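Local coordinates for initiator protein NS1 (Murine minute virus, PDB 4R94) that nicks the viral origin of replication through its N-terminal endonuclease domain, the part described here, and also carries an ATP-driven helicase needed for viral DNA replication, at residues S27-K31 / L149-W153; E53-L59 / S92-K96; T66-D72 / W235-K241; V87-D91 / F115-E119. The contacts are given in a common frame with arbitrary orientation. Numbering follows the deposited sequence.

Interaction 1 (S27-K31 / L149-W153)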
loop_
_atom_site.group_PDB
_atom_site.type_symbol
_atom_site.label_atom_id
_atom_site.label_comp_id
_atom_site.label_asym_id
_atom_site.label_seq_id
_atom_site.Cartn_x
_atom_site.Cartn_y
_atom_site.Cartn_z
ATOM N N SER A 27 2.896 10.488 -3.165
ATOM C CA SER A 27 1.729 9.729 -2.758
ATOM C C SER A 27 1.285 8.857 -3.916
ATOM O O SER A 27 0.976 9.362 -5.002
ATOM C CB SER A 27 0.602 10.675 -2.325
ATOM O OG SER A 27 -0.631 9.972 -2.186
ATOM N N PHE A 28 1.319 7.541 -3.708
ATOM C CA PHE A 28 0.852 6.574 -4.704
ATOM C C PHE A 28 -0.331 5.763 -4.188
ATOM O O PHE A 28 -0.504 5.594 -2.983
ATOM C CB PHE A 28 1.956 5.568 -5.080
ATOM C CG PHE A 28 3.185 6.187 -5.670
ATOM C CD1 PHE A 28 3.215 6.567 -7.003
ATOM C CD2 PHE A 28 4.327 6.357 -4.896
ATOM C CE1 PHE A 28 4.346 7.111 -7.554
ATOM C CE2 PHE A 28 5.479 6.912 -5.449
ATOM C CZ PHE A 28 5.472 7.310 -6.776
ATOM N N VAL A 29 -1.142 5.247 -5.103
ATOM C CA VAL A 29 -2.102 4.207 -4.758
ATOM C C VAL A 29 -1.882 3.011 -5.675
ATOM O O VAL A 29 -1.806 3.149 -6.902
ATOM C CB VAL A 29 -3.563 4.694 -4.870
ATOM C CG1 VAL A 29 -4.518 3.565 -4.583
ATOM C CG2 VAL A 29 -3.803 5.828 -3.886
ATOM N N PHE A 30 -1.725 1.843 -5.057
ATOM C CA PHE A 30 -1.641 0.573 -5.768
ATOM C C PHE A 30 -3.029 -0.023 -5.750
ATOM O O PHE A 30 -3.672 -0.094 -4.693
ATOM C CB PHE A 30 -0.639 -0.373 -5.100
ATOM C CG PHE A 30 0.818 -0.008 -5.327
ATOM C CD1 PHE A 30 1.384 1.105 -4.713
ATOM C CD2 PHE A 30 1.625 -0.823 -6.113
ATOM C CE1 PHE A 30 2.728 1.417 -4.906
ATOM C CE2 PHE A 30 2.967 -0.526 -6.307
ATOM C CZ PHE A 30 3.524 0.589 -5.710
ATOM N N LYS A 31 -3.512 -0.445 -6.910
ATOM C CA LYS A 31 -4.851 -1.034 -6.935
ATOM C C LYS A 31 -4.959 -2.117 -7.978
ATOM O O LYS A 31 -3.990 -2.447 -8.651
ATOM C CB LYS A 31 -5.902 0.047 -7.195
ATOM C CG LYS A 31 -5.780 0.678 -8.551
ATOM C CD LYS A 31 -6.694 1.900 -8.643
ATOM C CE LYS A 31 -6.425 2.695 -9.898
ATOM N NZ LYS A 31 -7.184 3.992 -9.867
ATOM N N LEU A 149 6.962 1.864 -11.092
ATOM C CA LEU A 149 6.164 1.114 -10.142
ATOM C C LEU A 149 5.057 0.350 -10.850
ATOM O O LEU A 149 4.781 -0.784 -10.488
ATOM C CB LEU A 149 5.575 2.042 -9.060
ATOM C CG LEU A 149 6.568 2.518 -7.994
ATOM C CD1 LEU A 149 5.852 3.473 -7.033
ATOM C CD2 LEU A 149 7.257 1.360 -7.225
ATOM N N ASN A 150 4.419 0.956 -11.847
ATOM C CA ASN A 150 3.339 0.269 -12.548
ATOM C C ASN A 150 3.891 -0.888 -13.373
ATOM O O ASN A 150 3.238 -1.923 -13.495
ATOM C CB ASN A 150 2.561 1.234 -13.448
ATOM C CG ASN A 150 1.096 0.851 -13.595
ATOM O OD1 ASN A 150 0.247 1.712 -13.748
ATOM N ND2 ASN A 150 0.795 -0.435 -13.527
ATOM N N VAL A 151 5.097 -0.734 -13.916
ATOM C CA VAL A 151 5.739 -1.872 -14.611
ATOM C C VAL A 151 5.908 -3.066 -13.678
ATOM O O VAL A 151 5.476 -4.184 -13.995
ATOM C CB VAL A 151 7.110 -1.491 -15.191
ATOM C CG1 VAL A 151 7.851 -2.760 -15.685
ATOM C CG2 VAL A 151 6.930 -0.496 -16.322
ATOM N N TYR A 152 6.510 -2.847 -12.517
ATOM C CA TYR A 152 6.752 -3.957 -11.596
ATOM C C TYR A 152 5.460 -4.510 -10.998
ATOM O O TYR A 152 5.328 -5.724 -10.817
ATOM C CB TYR A 152 7.713 -3.540 -10.486
ATOM C CG TYR A 152 9.128 -3.342 -10.995
ATOM C CD1 TYR A 152 9.810 -4.380 -11.634
ATOM C CD2 TYR A 152 9.763 -2.119 -10.857
ATOM C CE1 TYR A 152 11.099 -4.197 -12.111
ATOM C CE2 TYR A 152 11.043 -1.926 -11.329
ATOM C CZ TYR A 152 11.702 -2.958 -11.954
ATOM O OH TYR A 152 12.985 -2.751 -12.423
ATOM N N TRP A 153 4.489 -3.629 -10.747
ATOM C CA TRP A 153 3.213 -4.048 -10.174
ATOM C C TRP A 153 2.476 -4.964 -11.147
ATOM O O TRP A 153 2.000 -6.046 -10.770
ATOM C CB TRP A 153 2.379 -2.797 -9.820
ATOM C CG TRP A 153 1.011 -3.013 -9.227
ATOM C CD1 TRP A 153 -0.167 -2.484 -9.694
ATOM C CD2 TRP A 153 0.676 -3.721 -8.021
ATOM N NE1 TRP A 153 -1.214 -2.830 -8.864
ATOM C CE2 TRP A 153 -0.724 -3.602 -7.837
ATOM C CE3 TRP A 153 1.421 -4.459 -7.084
ATOM C CZ2 TRP A 153 -1.395 -4.187 -6.763
ATOM C CZ3 TRP A 153 0.752 -5.030 -6.009
ATOM C CH2 TRP A 153 -0.640 -4.913 -5.869
#
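Sheets in alpha/beta domains are commonly sealed by a helix laid along the strands, and here the end of strand 24-31 meets helix 142-160. The axes of the two short segments run almost parallel, at 20° and 10.4 Å apart, so the gap is bridged by side chains, one of which reaches a backbone carbonyl of the strand. Ser-27 and Val-29 turn to the other side of the sheet, whereas Phe-28 and Phe-30 point their CA-to-CB bonds at the helix. The ring of Phe-28 carries a methyl group over one face: Leu-149 CD1 sits 3.7 Å from the ring centroid, 6° off the normal, a CH-pi contact. The same methyl, Leu-149 CD1, lies 3.9 Å from Phe-30 CZ. One helical turn on, Trp-153 meets Phe-30 in a T-shaped pair in which the edge of Phe-30 faces the five-membered ring of the indole, with centroids 5.2 Å apart and planes at 89°. Lys-31 contributes its backbone: Trp-153 NE1 donates to Lys-31 O at 2.8 Å, giving the buried indole nitrogen an acceptor. Its CA-to-CB bond points away from the helix, and its side chain comes within about 4 Å (nearest atoms) of that of metal ligand His-127. The arrangement is that of a helix packed on the antiparallel sheet of a Rep-type (HUH) nickase domain, across the sheet from its metal site.

Interaction 2 (E53-L59 / S92-K96); sequences EDELKSL and SLVKK
A salt-bridge network beside an apolar patch joins two helices of the nickase domain, at the N-terminal end of helix 54-70 and midway along helix 81-104. Build Asp-54 to Leu-59 and Ser-92 to Lys-96 as regular helices, their axes approaching to 9.1 Å and their N-to-C directions differing by 127°; the nearest CA atoms, of Leu-59 and Ser-92, are 4.9 Å apart. Glu-53 is the N-cap, its OE1 accepting from Leu-56 N at 2.9 Å. Lys-96, with chi1 t and chi2 p, extends NZ to Glu-55 OE1 at 2.6 Å and, more weakly, to Glu-53 OE1 at 3.1 Å. In the apolar part, Leu-56 CD1 packs 3.8 Å from Leu-93 CD2 and 3.9 Å from Lys-96 CB, while Leu-59 CB lies 3.7 Å from Ser-92 CB. A water donates to Leu-59 O at 2.6 Å and weakly links it to Lys-95 NZ, which also binds Ser-231 and Asp-91. The whole typifies an oblique helix-helix interface whose cap is tied into an interhelical salt bridge.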
loop_
_atom_site.group_PDB
_atom_site.type_symbol
_atom_site.label_atom_id
_atom_site.label_comp_id
_atom_site.label_asym_id
_atom_site.label_seq_id
_atom_site.Cartn_x
_atom_site.Cartn_y
_atom_site.Cartn_z
ATOM N N GLU A 53 9.744 -16.887 -3.794
ATOM C CA GLU A 53 10.905 -16.015 -3.791
ATOM C C GLU A 53 11.202 -15.633 -2.346
ATOM O O GLU A 53 10.292 -15.276 -1.599
ATOM C CB GLU A 53 10.640 -14.786 -4.667
ATOM C CG GLU A 53 11.884 -14.037 -5.112
ATOM C CD GLU A 53 12.386 -13.078 -4.067
ATOM O OE1 GLU A 53 11.553 -12.343 -3.502
ATOM O OE2 GLU A 53 13.608 -13.055 -3.804
ATOM N N ASP A 54 12.466 -15.729 -1.938
ATOM C CA ASP A 54 12.815 -15.566 -0.524
ATOM C C ASP A 54 12.381 -14.223 0.065
ATOM O O ASP A 54 11.805 -14.193 1.149
ATOM C CB ASP A 54 14.322 -15.740 -0.312
ATOM C CG ASP A 54 14.738 -17.198 -0.260
ATOM O OD1 ASP A 54 13.866 -18.062 -0.008
ATOM O OD2 ASP A 54 15.938 -17.479 -0.466
ATOM N N GLU A 55 12.675 -13.128 -0.635
ATOM C CA GLU A 55 12.335 -11.796 -0.137
ATOM C C GLU A 55 10.827 -11.630 -0.003
ATOM O O GLU A 55 10.340 -11.094 0.988
ATOM C CB GLU A 55 12.894 -10.698 -1.044
ATOM C CG GLU A 55 12.554 -9.283 -0.548
ATOM C CD GLU A 55 13.184 -8.180 -1.386
ATOM O OE1 GLU A 55 13.669 -8.469 -2.500
ATOM O OE2 GLU A 55 13.194 -7.016 -0.929
ATOM N N LEU A 56 10.098 -12.089 -1.014
ATOM C CA LEU A 56 8.641 -12.047 -1.005
ATOM C C LEU A 56 8.064 -12.815 0.181
ATOM O O LEU A 56 7.166 -12.335 0.871
ATOM C CB LEU A 56 8.106 -12.618 -2.309
ATOM C CG LEU A 56 6.852 -12.029 -2.926
ATOM C CD1 LEU A 56 6.885 -10.475 -2.957
ATOM C CD2 LEU A 56 6.708 -12.604 -4.325
ATOM N N LYS A 57 8.589 -14.018 0.423
ATOM C CA LYS A 57 8.133 -14.803 1.561
ATOM C C LYS A 57 8.354 -14.061 2.874
ATOM O O LYS A 57 7.471 -14.048 3.742
ATOM C CB LYS A 57 8.849 -16.165 1.588
ATOM C CG LYS A 57 8.423 -17.077 0.464
ATOM C CD LYS A 57 9.309 -18.319 0.395
ATOM C CE LYS A 57 9.074 -19.209 1.598
ATOM N NZ LYS A 57 7.641 -19.595 1.675
ATOM N N SER A 58 9.519 -13.436 3.008
ATOM C CA SER A 58 9.869 -12.691 4.212
ATOM C C SER A 58 8.925 -11.506 4.400
ATOM O O SER A 58 8.489 -11.200 5.519
ATOM C CB SER A 58 11.316 -12.207 4.133
ATOM O OG SER A 58 11.694 -11.515 5.307
ATOM N N LEU A 59 8.618 -10.837 3.294
ATOM C CA LEU A 59 7.712 -9.688 3.356
ATOM C C LEU A 59 6.307 -10.126 3.744
ATOM O O LEU A 59 5.635 -9.445 4.541
ATOM C CB LEU A 59 7.693 -8.936 2.021
ATOM C CG LEU A 59 8.962 -8.124 1.752
ATOM C CD1 LEU A 59 9.035 -7.671 0.307
ATOM C CD2 LEU A 59 9.028 -6.924 2.696
ATOM N N SER A 92 3.226 -7.769 0.449
ATOM C CA SER A 92 4.542 -8.210 -0.009
ATOM C C SER A 92 4.837 -7.738 -1.434
ATOM O O SER A 92 5.959 -7.331 -1.712
ATOM C CB SER A 92 4.698 -9.755 0.100
ATOM O OG SER A 92 3.945 -10.472 -0.872
ATOM N N LEU A 93 3.846 -7.788 -2.331
ATOM C CA LEU A 93 4.057 -7.392 -3.721
ATOM C C LEU A 93 4.282 -5.885 -3.890
ATOM O O LEU A 93 5.138 -5.470 -4.694
ATOM C CB LEU A 93 2.875 -7.830 -4.595
ATOM C CG LEU A 93 2.663 -9.345 -4.725
ATOM C CD1 LEU A 93 1.445 -9.574 -5.602
ATOM C CD2 LEU A 93 3.898 -10.072 -5.292
ATOM N N VAL A 94 3.496 -5.084 -3.173
ATOM C CA VAL A 94 3.675 -3.640 -3.184
ATOM C C VAL A 94 5.096 -3.281 -2.751
ATOM O O VAL A 94 5.804 -2.527 -3.443
ATOM C CB VAL A 94 2.651 -2.948 -2.273
ATOM C CG1 VAL A 94 2.998 -1.463 -2.115
ATOM C CG2 VAL A 94 1.242 -3.098 -2.875
ATOM N N LYS A 95 5.525 -3.854 -1.630
ATOM C CA LYS A 95 6.853 -3.554 -1.119
ATOM C C LYS A 95 7.946 -4.056 -2.051
ATOM O O LYS A 95 8.949 -3.362 -2.232
ATOM C CB LYS A 95 7.009 -4.118 0.288
ATOM C CG LYS A 95 6.155 -3.324 1.258
ATOM C CD LYS A 95 6.099 -3.901 2.642
ATOM C CE LYS A 95 5.253 -2.967 3.518
ATOM N NZ LYS A 95 5.107 -3.510 4.898
ATOM N N LYS A 96 7.750 -5.230 -2.660
ATOM C CA LYS A 96 8.700 -5.718 -3.663
ATOM C C LYS A 96 8.872 -4.678 -4.771
ATOM O O LYS A 96 9.992 -4.405 -5.192
ATOM C CB LYS A 96 8.255 -7.053 -4.265
ATOM C CG LYS A 96 9.286 -7.666 -5.195
ATOM C CD LYS A 96 10.439 -8.232 -4.395
ATOM C CE LYS A 96 11.431 -8.956 -5.304
ATOM N NZ LYS A 96 12.500 -9.595 -4.508
HETATM O O HOH W 1 5.354 -6.845 4.363
#

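Interaction 3 (T66-D72 / W235-K241); sequences TWDQSED and WKTNFLK
This is a partly buried contact between a helix end and a loop, away from the metal and the nuclease tyrosine: the C-terminal turn of helix 54-70 meets the connection between strand 227-232 and helix 242-252. Thr-66 to Gln-69 are helical, while Glu-71 and Asp-72 are extended. Opposite, Thr-237 to Leu-240 form a type I turn closed by Leu-240 N to Thr-237 O at 3.1 Å, and Lys-241 stands at the N-cap position of the next helix. The CA atoms of Ser-70 and Phe-239 approach to 4.5 Å, with Ser-70 CA 3.5 Å from Phe-239 O in a CA-H...O contact. Phe-239, chi1 m, lays one ring face over Gln-69 CB, which is 3.9 Å from the centroid. Phe-239 CE1 lies 3.7 Å from Thr-66 OG1. Asn-238 ND2 donates weakly to Thr-66 OG1 at 3.4 Å, although the stronger partners are Gly-62 for Thr-66 and Asp-232 for Asn-238. Lys-241, extended until a p chi4, brings NZ to Gln-69 O at 3.2 Å, again weakly. With both direct hydrogen bonds weak, the join probably rests largely on close packing, and a lysine brings positive charge to a carbonyl near the helix C terminus.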
loop_
_atom_site.group_PDB
_atom_site.type_symbol
_atom_site.label_atom_id
_atom_site.label_comp_id
_atom_site.label_asym_id
_atom_site.label_seq_id
_atom_site.Cartn_x
_atom_site.Cartn_y
_atom_site.Cartn_z
ATOM N N THR A 66 2.423 -8.312 11.464
ATOM C CA THR A 66 1.878 -6.978 11.680
ATOM C C THR A 66 0.378 -7.053 11.953
ATOM O O THR A 66 -0.127 -6.395 12.874
ATOM C CB THR A 66 2.165 -6.067 10.474
ATOM O OG1 THR A 66 3.576 -5.829 10.398
ATOM C CG2 THR A 66 1.438 -4.737 10.610
ATOM N N TRP A 67 -0.332 -7.859 11.166
ATOM C CA TRP A 67 -1.749 -8.094 11.418
ATOM C C TRP A 67 -1.961 -8.696 12.803
ATOM O O TRP A 67 -2.809 -8.242 13.575
ATOM C CB TRP A 67 -2.356 -9.009 10.349
ATOM C CG TRP A 67 -3.798 -9.361 10.622
ATOM C CD1 TRP A 67 -4.256 -10.377 11.417
ATOM C CD2 TRP A 67 -4.968 -8.692 10.118
ATOM N NE1 TRP A 67 -5.632 -10.381 11.437
ATOM C CE2 TRP A 67 -6.093 -9.360 10.647
ATOM C CE3 TRP A 67 -5.172 -7.592 9.274
ATOM C CZ2 TRP A 67 -7.404 -8.974 10.356
ATOM C CZ3 TRP A 67 -6.481 -7.204 8.987
ATOM C CH2 TRP A 67 -7.577 -7.894 9.528
ATOM N N ASP A 68 -1.182 -9.731 13.114
ATOM C CA ASP A 68 -1.346 -10.440 14.380
ATOM C C ASP A 68 -1.125 -9.529 15.597
ATOM O O ASP A 68 -1.854 -9.609 16.585
ATOM C CB ASP A 68 -0.384 -11.643 14.448
ATOM C CG ASP A 68 -0.739 -12.748 13.467
ATOM O OD1 ASP A 68 -1.909 -12.840 13.027
ATOM O OD2 ASP A 68 0.184 -13.530 13.130
ATOM N N GLN A 69 -0.120 -8.669 15.533
ATOM C CA GLN A 69 0.237 -7.863 16.685
ATOM C C GLN A 69 -0.694 -6.652 16.825
ATOM O O GLN A 69 -0.826 -6.073 17.907
ATOM C CB GLN A 69 1.702 -7.416 16.594
ATOM C CG GLN A 69 2.727 -8.555 16.367
ATOM C CD GLN A 69 2.536 -9.797 17.262
ATOM O OE1 GLN A 69 2.564 -9.683 18.499
ATOM N NE2 GLN A 69 2.374 -11.002 16.633
ATOM N N SER A 70 -1.346 -6.268 15.736
ATOM C CA SER A 70 -2.215 -5.087 15.770
ATOM C C SER A 70 -3.670 -5.479 15.986
ATOM O O SER A 70 -4.558 -4.624 16.074
ATOM C CB SER A 70 -2.070 -4.273 14.482
ATOM O OG SER A 70 -2.531 -5.000 13.370
ATOM N N GLU A 71 -3.907 -6.781 16.068
ATOM C CA GLU A 71 -5.242 -7.298 16.311
ATOM C C GLU A 71 -5.674 -6.998 17.735
ATOM O O GLU A 71 -4.951 -7.292 18.691
ATOM C CB GLU A 71 -5.293 -8.801 16.051
ATOM C CG GLU A 71 -6.685 -9.385 16.169
ATOM C CD GLU A 71 -6.779 -10.751 15.534
ATOM O OE1 GLU A 71 -6.026 -11.656 15.960
ATOM O OE2 GLU A 71 -7.590 -10.913 14.598
ATOM N N ASP A 72 -6.851 -6.397 17.866
ATOM C CA ASP A 72 -7.446 -6.165 19.171
ATOM C C ASP A 72 -8.364 -7.334 19.501
ATOM O O ASP A 72 -9.389 -7.536 18.848
ATOM C CB ASP A 72 -8.212 -4.842 19.193
ATOM C CG ASP A 72 -8.391 -4.296 20.597
ATOM O OD1 ASP A 72 -8.531 -5.106 21.540
ATOM O OD2 ASP A 72 -8.386 -3.058 20.758
ATOM N N TRP A 235 9.047 0.675 11.282
ATOM C CA TRP A 235 8.210 -0.273 12.032
ATOM C C TRP A 235 7.542 0.371 13.249
ATOM O O TRP A 235 7.385 -0.260 14.306
ATOM C CB TRP A 235 9.033 -1.511 12.455
ATOM C CG TRP A 235 9.398 -2.385 11.286
ATOM C CD1 TRP A 235 10.364 -2.139 10.355
ATOM C CD2 TRP A 235 8.792 -3.631 10.916
ATOM N NE1 TRP A 235 10.402 -3.156 9.428
ATOM C CE2 TRP A 235 9.445 -4.083 9.748
ATOM C CE3 TRP A 235 7.762 -4.410 11.457
ATOM C CZ2 TRP A 235 9.109 -5.280 9.114
ATOM C CZ3 TRP A 235 7.431 -5.606 10.824
ATOM C CH2 TRP A 235 8.097 -6.020 9.660
ATOM N N LYS A 236 7.101 1.626 13.087
ATOM C CA LYS A 236 6.545 2.398 14.194
ATOM C C LYS A 236 5.035 2.262 14.347
ATOM O O LYS A 236 4.537 2.077 15.463
ATOM C CB LYS A 236 6.917 3.874 14.026
ATOM C CG LYS A 236 8.412 4.129 14.111
ATOM C CD LYS A 236 8.896 4.004 15.544
ATOM C CE LYS A 236 10.418 4.044 15.612
ATOM N NZ LYS A 236 10.897 3.914 17.016
ATOM N N THR A 237 4.299 2.344 13.241
ATOM C CA THR A 237 2.845 2.243 13.329
ATOM C C THR A 237 2.329 0.816 13.163
ATOM O O THR A 237 1.190 0.543 13.528
ATOM C CB THR A 237 2.133 3.145 12.281
ATOM O OG1 THR A 237 2.449 2.710 10.953
ATOM C CG2 THR A 237 2.564 4.597 12.442
ATOM N N ASN A 238 3.177 -0.089 12.651
ATOM C CA ASN A 238 2.771 -1.449 12.269
ATOM C C ASN A 238 1.901 -2.143 13.294
ATOM O O ASN A 238 0.838 -2.650 12.979
ATOM C CB ASN A 238 3.990 -2.360 12.048
ATOM C CG ASN A 238 4.870 -1.915 10.904
ATOM O OD1 ASN A 238 5.226 -0.750 10.794
ATOM N ND2 ASN A 238 5.260 -2.861 10.063
ATOM N N PHE A 239 2.380 -2.183 14.532
ATOM C CA PHE A 239 1.742 -3.042 15.522
ATOM C C PHE A 239 0.667 -2.329 16.324
ATOM O O PHE A 239 0.078 -2.915 17.227
ATOM C CB PHE A 239 2.791 -3.627 16.482
ATOM C CG PHE A 239 3.815 -4.525 15.822
ATOM C CD1 PHE A 239 3.640 -5.021 14.534
ATOM C CD2 PHE A 239 4.962 -4.883 16.519
ATOM C CE1 PHE A 239 4.602 -5.847 13.949
ATOM C CE2 PHE A 239 5.924 -5.709 15.943
ATOM C CZ PHE A 239 5.741 -6.192 14.660
ATOM N N LEU A 240 0.391 -1.068 15.994
ATOM C CA LEU A 240 -0.597 -0.308 16.758
ATOM C C LEU A 240 -2.041 -0.753 16.506
ATOM O O LEU A 240 -2.470 -0.904 15.359
ATOM C CB LEU A 240 -0.477 1.186 16.447
ATOM C CG LEU A 240 0.877 1.844 16.710
ATOM C CD1 LEU A 240 0.788 3.354 16.445
ATOM C CD2 LEU A 240 1.322 1.573 18.143
ATOM N N LYS A 241 -2.791 -0.934 17.593
ATOM C CA LYS A 241 -4.222 -1.203 17.525
ATOM C C LYS A 241 -4.949 0.100 17.183
ATOM O O LYS A 241 -4.359 1.170 17.324
ATOM C CB LYS A 241 -4.715 -1.779 18.850
ATOM C CG LYS A 241 -3.994 -3.070 19.254
ATOM C CD LYS A 241 -4.319 -3.494 20.683
ATOM C CE LYS A 241 -3.875 -4.935 20.922
ATOM N NZ LYS A 241 -2.477 -5.169 20.468
#

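Interaction 4 (V87-D91 / F115-E119). With MG (magnesium ion), chain B.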
loop_
_atom_site.group_PDB
_atom_site.type_symbol
_atom_site.label_atom_id
_atom_site.label_comp_id
_atom_site.label_asym_id
_atom_site.label_seq_id
_atom_site.Cartn_x
_atom_site.Cartn_y
_atom_site.Cartn_z
ATOM N N VAL A 87 -4.617 -9.688 1.194
ATOM C CA VAL A 87 -4.016 -8.415 1.634
ATOM C C VAL A 87 -2.548 -8.634 2.035
ATOM O O VAL A 87 -1.682 -7.806 1.723
ATOM C CB VAL A 87 -4.796 -7.793 2.792
ATOM C CG1 VAL A 87 -4.009 -6.652 3.422
ATOM C CG2 VAL A 87 -6.151 -7.285 2.292
ATOM N N PHE A 88 -2.257 -9.755 2.696
ATOM C CA PHE A 88 -0.874 -10.062 3.076
ATOM C C PHE A 88 0.009 -10.239 1.842
ATOM O O PHE A 88 1.132 -9.725 1.778
ATOM C CB PHE A 88 -0.791 -11.331 3.932
ATOM C CG PHE A 88 -1.559 -11.245 5.213
ATOM C CD1 PHE A 88 -1.872 -10.008 5.769
ATOM C CD2 PHE A 88 -1.973 -12.400 5.858
ATOM C CE1 PHE A 88 -2.586 -9.932 6.951
ATOM C CE2 PHE A 88 -2.686 -12.326 7.043
ATOM C CZ PHE A 88 -2.991 -11.098 7.585
ATOM N N ILE A 89 -0.503 -10.982 0.865
ATOM C CA ILE A 89 0.190 -11.128 -0.400
ATOM C C ILE A 89 0.399 -9.761 -1.059
ATOM O O ILE A 89 1.494 -9.462 -1.485
ATOM C CB ILE A 89 -0.568 -12.070 -1.343
ATOM C CG1 ILE A 89 -0.471 -13.505 -0.790
ATOM C CG2 ILE A 89 0.001 -11.983 -2.762
ATOM C CD1 ILE A 89 -1.352 -14.510 -1.503
ATOM N N PHE A 90 -0.637 -8.930 -1.137
ATOM C CA PHE A 90 -0.453 -7.634 -1.795
ATOM C C PHE A 90 0.565 -6.768 -1.049
ATOM O O PHE A 90 1.326 -6.031 -1.675
ATOM C CB PHE A 90 -1.780 -6.890 -1.921
ATOM C CG PHE A 90 -2.661 -7.381 -3.031
ATOM C CD1 PHE A 90 -2.124 -7.934 -4.196
ATOM C CD2 PHE A 90 -4.042 -7.271 -2.919
ATOM C CE1 PHE A 90 -2.961 -8.378 -5.229
ATOM C CE2 PHE A 90 -4.867 -7.693 -3.953
ATOM C CZ PHE A 90 -4.332 -8.251 -5.101
ATOM N N ASP A 91 0.601 -6.867 0.280
ATOM C CA ASP A 91 1.586 -6.084 1.042
ATOM C C ASP A 91 2.987 -6.467 0.598
ATOM O O ASP A 91 3.821 -5.598 0.334
ATOM C CB ASP A 91 1.420 -6.299 2.549
ATOM C CG ASP A 91 2.119 -5.229 3.369
ATOM O OD1 ASP A 91 1.763 -4.040 3.218
ATOM O OD2 ASP A 91 3.030 -5.587 4.155
ATOM N N PHE A 115 5.495 4.776 4.108
ATOM C CA PHE A 115 4.332 4.377 4.874
ATOM C C PHE A 115 3.376 3.700 3.920
ATOM O O PHE A 115 3.150 4.200 2.819
ATOM C CB PHE A 115 3.656 5.607 5.521
ATOM C CG PHE A 115 2.339 5.308 6.192
ATOM C CD1 PHE A 115 2.296 4.821 7.495
ATOM C CD2 PHE A 115 1.145 5.533 5.525
ATOM C CE1 PHE A 115 1.088 4.545 8.116
ATOM C CE2 PHE A 115 -0.079 5.261 6.142
ATOM C CZ PHE A 115 -0.104 4.760 7.438
ATOM N N VAL A 116 2.814 2.579 4.347
ATOM C CA VAL A 116 1.913 1.794 3.526
ATOM C C VAL A 116 0.605 1.580 4.282
ATOM O O VAL A 116 0.637 1.254 5.471
ATOM C CB VAL A 116 2.598 0.443 3.184
ATOM C CG1 VAL A 116 1.606 -0.589 2.672
ATOM C CG2 VAL A 116 3.749 0.683 2.197
ATOM N N GLN A 117 -0.549 1.797 3.643
ATOM C CA GLN A 117 -1.827 1.497 4.299
ATOM C C GLN A 117 -2.847 0.899 3.338
ATOM O O GLN A 117 -3.242 1.521 2.330
ATOM C CB GLN A 117 -2.430 2.745 4.954
ATOM C CG GLN A 117 -3.783 2.458 5.604
ATOM C CD GLN A 117 -4.060 3.407 6.762
ATOM O OE1 GLN A 117 -3.302 3.442 7.732
ATOM N NE2 GLN A 117 -5.154 4.158 6.677
ATOM N N HIS A 118 -3.272 -0.315 3.660
ATOM C CA HIS A 118 -4.295 -1.009 2.885
ATOM C C HIS A 118 -5.670 -0.600 3.352
ATOM O O HIS A 118 -5.940 -0.615 4.554
ATOM C CB HIS A 118 -4.176 -2.520 3.027
ATOM C CG HIS A 118 -2.876 -3.065 2.524
ATOM N ND1 HIS A 118 -2.743 -3.616 1.275
ATOM C CD2 HIS A 118 -1.657 -3.116 3.109
ATOM C CE1 HIS A 118 -1.488 -4.018 1.115
ATOM N NE2 HIS A 118 -0.812 -3.712 2.208
ATOM N N GLU A 119 -6.531 -0.282 2.394
ATOM C CA GLU A 119 -7.880 0.202 2.667
ATOM C C GLU A 119 -8.932 -0.441 1.762
ATOM O O GLU A 119 -8.620 -1.145 0.792
ATOM C CB GLU A 119 -7.948 1.728 2.507
ATOM C CG GLU A 119 -7.009 2.490 3.432
ATOM C CD GLU A 119 -7.166 3.999 3.343
ATOM O OE1 GLU A 119 -7.716 4.510 2.337
ATOM O OE2 GLU A 119 -6.703 4.667 4.282
HETATM MG MG MG B . -8.062 5.249 0.432
HETATM O O HOH W 2 -8.521 6.193 -1.402
HETATM O O HOH W 3 -10.101 4.837 0.956
HETATM O O HOH W 4 -8.177 7.147 1.202
#
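His-118 dominates this interface, with Asp-91 and Val-87 gripping its imidazole from the helix. NE2 of His-118 donates to Asp-91 OD1 at 2.8 Å, a nearly straight His-carboxylate hydrogen bond, while CG1 of Val-87 covers a ring face, 4.0 Å from the centroid in a CH-pi contact. Since Val-87 and Asp-91 are one helical turn apart, they can hold the same ring by face and by edge. Asp-91 OD1 also lies 3.5 Å from Val-116 CG1, and its other oxygen has Lys-95 as a salt-bridge partner. The alternation of the strand sends Gln-117 to the opposite side, where its NE2 donates to Glu-119 OE2 at 2.9 Å. Glu-119 OE1 binds magnesium at 2.1 Å, and His-127, His-129 and three waters complete the six ligands. His-118 is thus the sequence neighbour of a metal ligand. Segment 87-91 runs at 152° to segment 115-119; strand 112-121 is paired with 125-134 and 227-232, and helix 81-104 lies over one side of it, packed against helix 54-70.

How the interactions relate
From the N terminus, strand 24-31 opens the loop that interaction 1 closes at helix 142-160; interactions 2 and 4 are both nested inside it. Helix 54-70 follows, its start used by interaction 2 and its end by interaction 3. Interaction 2 closes on helix 81-104 and crosses interaction 4, which begins earlier on that helix and closes on strand 112-121. Interaction 3, closing last at 235-241, encloses interaction 4 and crosses interactions 1 and 2. Helix 81-104 is the common hub: Trp-153 packs on Leu-93, Val-94 and Phe-90, and Trp-67 CB lies 3.5 Å from Phe-88 CZ. The four contacts therefore join three helices, the central sheet and the C-terminal connection into one domain.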